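Local coordinates for putative sensory box/GGDEF family protein (Vibrio parahaemolyticus, PDB 3LID) that probably makes the second messenger cyclic di-GMP from GTP through its GGDEF domain, under control of the extracellular PDC-fold sensor domain described here, at residues Val12-Leu23 with Tyr240-Ser251. Sequence-based numbering, arbitrary orientation.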
# COMPACT_ATOMS: atom_id res chain seq x y z
N VAL A 12 -11.05 -9.22 -28.11
CA VAL A 12 -11.18 -8.21 -27.09
C VAL A 12 -12.01 -8.75 -25.96
O VAL A 12 -11.64 -8.63 -24.78
CB VAL A 12 -11.79 -6.93 -27.65
CG1 VAL A 12 -12.05 -5.91 -26.54
CG2 VAL A 12 -10.85 -6.36 -28.72
N GLU A 13 -13.13 -9.39 -26.28
CA GLU A 13 -14.01 -9.84 -25.24
C GLU A 13 -13.39 -10.96 -24.43
O GLU A 13 -13.63 -11.09 -23.23
CB GLU A 13 -15.35 -10.32 -25.85
CG GLU A 13 -16.13 -9.06 -26.36
CD GLU A 13 -17.42 -9.40 -27.10
OE1 GLU A 13 -17.85 -10.56 -26.93
OE2 GLU A 13 -17.97 -8.49 -27.81
N ASN A 14 -12.68 -11.82 -25.11
CA ASN A 14 -12.16 -13.01 -24.40
C ASN A 14 -11.05 -12.52 -23.49
O ASN A 14 -10.88 -13.03 -22.41
CB ASN A 14 -11.60 -14.00 -25.38
CG ASN A 14 -12.72 -14.79 -26.13
OD1 ASN A 14 -13.81 -15.02 -25.59
ND2 ASN A 14 -12.43 -15.19 -27.35
N THR A 15 -10.33 -11.51 -23.94
CA THR A 15 -9.22 -10.97 -23.10
C THR A 15 -9.84 -10.28 -21.90
O THR A 15 -9.33 -10.38 -20.77
CB THR A 15 -8.36 -9.98 -23.86
OG1 THR A 15 -7.66 -10.68 -24.91
CG2 THR A 15 -7.25 -9.39 -22.92
N ALA A 16 -10.98 -9.63 -22.12
CA ALA A 16 -11.60 -8.90 -21.03
C ALA A 16 -12.08 -9.88 -19.98
O ALA A 16 -11.98 -9.60 -18.73
CB ALA A 16 -12.74 -8.03 -21.57
N LYS A 17 -12.61 -11.04 -20.42
CA LYS A 17 -13.05 -12.06 -19.46
C LYS A 17 -11.83 -12.58 -18.64
O LYS A 17 -11.92 -12.77 -17.39
CB LYS A 17 -13.73 -13.24 -20.20
CG LYS A 17 -15.09 -12.85 -20.83
CD LYS A 17 -16.09 -14.00 -20.68
CE LYS A 17 -17.45 -13.64 -21.25
NZ LYS A 17 -17.44 -14.05 -22.68
N GLU A 18 -10.68 -12.81 -19.29
CA GLU A 18 -9.51 -13.31 -18.55
C GLU A 18 -9.06 -12.23 -17.51
O GLU A 18 -8.70 -12.52 -16.38
CB GLU A 18 -8.33 -13.51 -19.44
CG GLU A 18 -8.61 -14.55 -20.52
CD GLU A 18 -7.58 -14.51 -21.64
OE1 GLU A 18 -7.98 -14.69 -22.82
OE2 GLU A 18 -6.39 -14.32 -21.36
N ALA A 19 -9.06 -11.01 -17.97
CA ALA A 19 -8.61 -9.92 -17.08
C ALA A 19 -9.55 -9.76 -15.92
O ALA A 19 -9.13 -9.41 -14.78
CB ALA A 19 -8.50 -8.61 -17.91
N LEU A 20 -10.84 -9.98 -16.15
CA LEU A 20 -11.76 -9.95 -15.02
C LEU A 20 -11.42 -11.05 -14.00
O LEU A 20 -11.58 -10.85 -12.75
CB LEU A 20 -13.23 -9.93 -15.46
CG LEU A 20 -13.65 -8.58 -16.09
CD1 LEU A 20 -15.06 -8.83 -16.73
CD2 LEU A 20 -13.83 -7.57 -14.99
N HIS A 21 -11.08 -12.24 -14.50
CA HIS A 21 -10.67 -13.29 -13.53
C HIS A 21 -9.45 -12.82 -12.76
O HIS A 21 -9.32 -13.07 -11.56
CB HIS A 21 -10.36 -14.63 -14.23
CG HIS A 21 -11.58 -15.26 -14.82
ND1 HIS A 21 -12.71 -15.47 -14.07
CD2 HIS A 21 -11.86 -15.70 -16.07
CE1 HIS A 21 -13.65 -16.01 -14.83
NE2 HIS A 21 -13.15 -16.16 -16.05
N GLN A 22 -8.51 -12.20 -13.48
CA GLN A 22 -7.23 -11.82 -12.85
C GLN A 22 -7.59 -10.77 -11.75
O GLN A 22 -7.01 -10.78 -10.62
CB GLN A 22 -6.31 -11.12 -13.84
CG GLN A 22 -4.94 -10.69 -13.21
CD GLN A 22 -4.21 -11.85 -12.62
OE1 GLN A 22 -3.94 -12.87 -13.30
NE2 GLN A 22 -3.93 -11.80 -11.30
N LEU A 23 -8.43 -9.80 -12.10
CA LEU A 23 -8.79 -8.74 -11.11
C LEU A 23 -9.44 -9.36 -9.86
O LEU A 23 -9.22 -8.91 -8.76
CB LEU A 23 -9.71 -7.68 -11.74
CG LEU A 23 -9.00 -6.85 -12.80
CD1 LEU A 23 -10.08 -5.92 -13.43
CD2 LEU A 23 -7.91 -5.96 -12.17
N TYR A 240 -15.74 -4.05 -17.96
CA TYR A 240 -14.70 -3.57 -18.81
C TYR A 240 -15.34 -2.62 -19.84
O TYR A 240 -16.58 -2.55 -19.96
CB TYR A 240 -14.04 -4.71 -19.51
CG TYR A 240 -14.97 -5.44 -20.50
CD1 TYR A 240 -15.06 -5.04 -21.85
CD2 TYR A 240 -15.62 -6.61 -20.10
CE1 TYR A 240 -15.96 -5.77 -22.75
CE2 TYR A 240 -16.44 -7.35 -20.97
CZ TYR A 240 -16.60 -6.92 -22.27
OH TYR A 240 -17.38 -7.76 -23.09
N SER A 241 -14.48 -1.87 -20.48
CA SER A 241 -14.86 -0.99 -21.58
C SER A 241 -13.80 -1.00 -22.65
O SER A 241 -12.64 -1.13 -22.37
CB SER A 241 -15.11 0.42 -21.05
OG SER A 241 -15.82 1.17 -22.01
N TYR A 242 -14.19 -0.85 -23.93
CA TYR A 242 -13.22 -0.86 -25.00
C TYR A 242 -13.58 0.32 -25.87
O TYR A 242 -14.75 0.40 -26.37
CB TYR A 242 -13.36 -2.15 -25.82
CG TYR A 242 -12.45 -2.17 -27.03
CD1 TYR A 242 -11.06 -2.11 -26.89
CD2 TYR A 242 -12.97 -2.27 -28.32
CE1 TYR A 242 -10.22 -2.17 -27.97
CE2 TYR A 242 -12.11 -2.32 -29.45
CZ TYR A 242 -10.76 -2.25 -29.27
OH TYR A 242 -9.89 -2.25 -30.34
N SER A 243 -12.63 1.25 -26.00
CA SER A 243 -12.79 2.55 -26.66
C SER A 243 -12.38 2.50 -28.14
O SER A 243 -12.31 3.53 -28.76
CB SER A 243 -11.85 3.59 -25.97
OG SER A 243 -10.47 3.22 -26.23
N GLY A 244 -12.00 1.35 -28.68
CA GLY A 244 -11.44 1.32 -30.04
C GLY A 244 -9.92 1.30 -30.07
O GLY A 244 -9.31 0.91 -31.06
N GLU A 245 -9.30 1.74 -28.98
CA GLU A 245 -7.84 1.81 -28.91
C GLU A 245 -7.21 1.15 -27.65
O GLU A 245 -6.05 0.69 -27.67
CB GLU A 245 -7.45 3.27 -28.93
CG GLU A 245 -7.80 3.90 -30.28
CD GLU A 245 -6.82 4.98 -30.66
OE1 GLU A 245 -6.85 6.06 -30.00
OE2 GLU A 245 -6.02 4.77 -31.61
N HIS A 246 -8.00 1.10 -26.61
CA HIS A 246 -7.59 0.46 -25.35
C HIS A 246 -8.76 -0.36 -24.86
O HIS A 246 -9.92 0.10 -24.86
CB HIS A 246 -7.21 1.54 -24.29
CG HIS A 246 -5.80 2.02 -24.42
ND1 HIS A 246 -5.40 2.94 -25.38
CD2 HIS A 246 -4.67 1.67 -23.75
CE1 HIS A 246 -4.10 3.13 -25.30
NE2 HIS A 246 -3.63 2.35 -24.34
N LEU A 247 -8.44 -1.54 -24.34
CA LEU A 247 -9.38 -2.32 -23.54
C LEU A 247 -8.99 -2.07 -22.07
O LEU A 247 -7.82 -2.20 -21.74
CB LEU A 247 -9.12 -3.78 -23.77
CG LEU A 247 -9.84 -4.68 -22.76
CD1 LEU A 247 -11.39 -4.56 -22.79
CD2 LEU A 247 -9.37 -6.15 -22.95
N ILE A 248 -9.93 -1.62 -21.27
CA ILE A 248 -9.63 -1.42 -19.84
C ILE A 248 -10.61 -2.34 -19.09
O ILE A 248 -11.86 -2.22 -19.24
CB ILE A 248 -9.91 0.00 -19.44
CG1 ILE A 248 -8.98 0.95 -20.23
CG2 ILE A 248 -9.63 0.18 -17.91
CD1 ILE A 248 -9.31 2.28 -19.95
N ALA A 249 -10.05 -3.23 -18.26
CA ALA A 249 -10.83 -4.00 -17.36
C ALA A 249 -10.57 -3.43 -15.94
O ALA A 249 -9.45 -2.98 -15.69
CB ALA A 249 -10.43 -5.48 -17.42
N PHE A 250 -11.62 -3.36 -15.15
CA PHE A 250 -11.51 -2.64 -13.87
C PHE A 250 -12.30 -3.34 -12.79
O PHE A 250 -13.31 -4.07 -13.02
CB PHE A 250 -12.02 -1.19 -14.04
CG PHE A 250 -13.40 -1.11 -14.77
CD1 PHE A 250 -14.60 -1.24 -14.07
CD2 PHE A 250 -13.44 -0.91 -16.17
CE1 PHE A 250 -15.85 -1.20 -14.76
CE2 PHE A 250 -14.67 -0.87 -16.84
CZ PHE A 250 -15.83 -1.02 -16.15
N SER A 251 -11.83 -3.15 -11.55
CA SER A 251 -12.57 -3.64 -10.43
C SER A 251 -12.18 -2.69 -9.28
O SER A 251 -11.29 -1.84 -9.45
CB SER A 251 -12.23 -5.09 -10.07
OG SER A 251 -10.87 -5.12 -9.67
O HOH W 1 -10.83 -6.96 -7.67
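Ala16 meets Tyr240 and Leu247, and Ala19 meets Ala249, where the helix comes closest to the hairpin; their small size lets the two backbones draw together. The methyl of Ala16 sits over the centre of the Tyr240 ring in a CH-pi contact, CB lying 3.6 Å from the ring centroid and 14° off its normal. Tyr240 can offer that face because its CG stands between the backbone N and the carbonyl carbon (chi1 66°), which turns one ring face onto Ala16. One turn on, alanine meets alanine: Ala19 CB and Ala249 CB are 3.7 Å apart. Leu247 forks over the helix, CD1 reaching Ala16 CB and Val12 CG1 while CD2 rests against Thr15 CG2; the Thr15 hydroxyl is turned back to Asn11 O within the helix, so the residue presents a methyl here. Val12 CG1 makes a second CH-pi contact, over one face of Tyr242 but displaced toward the rim; the Tyr242 OH bonds to Asn269.

The long N-terminal helix thus packs on the second of the two sheets of this PDC-fold sensor domain, probably the membrane-proximal module as in tandem-PDC sensors; strand 246-251 runs 28° from the helix axis, and strand 260-268 pairs along its other edge. Farther along the helix, Leu23 suits its place by a branched end that reaches the strand backbone, CD1 3.4 Å from Phe250 N. Ser251, small and hydroxylic, meets Leu23 CB and holds a water that donates to Leu23 O (2.8 Å). Against this buried core, the Tyr240 margin is looser and partly exposed: Leu20 CD1 only approaches the ring edge, 4.1 Å from Tyr240 CD2, and Glu13 brings its aliphatic CG to Tyr240 OH.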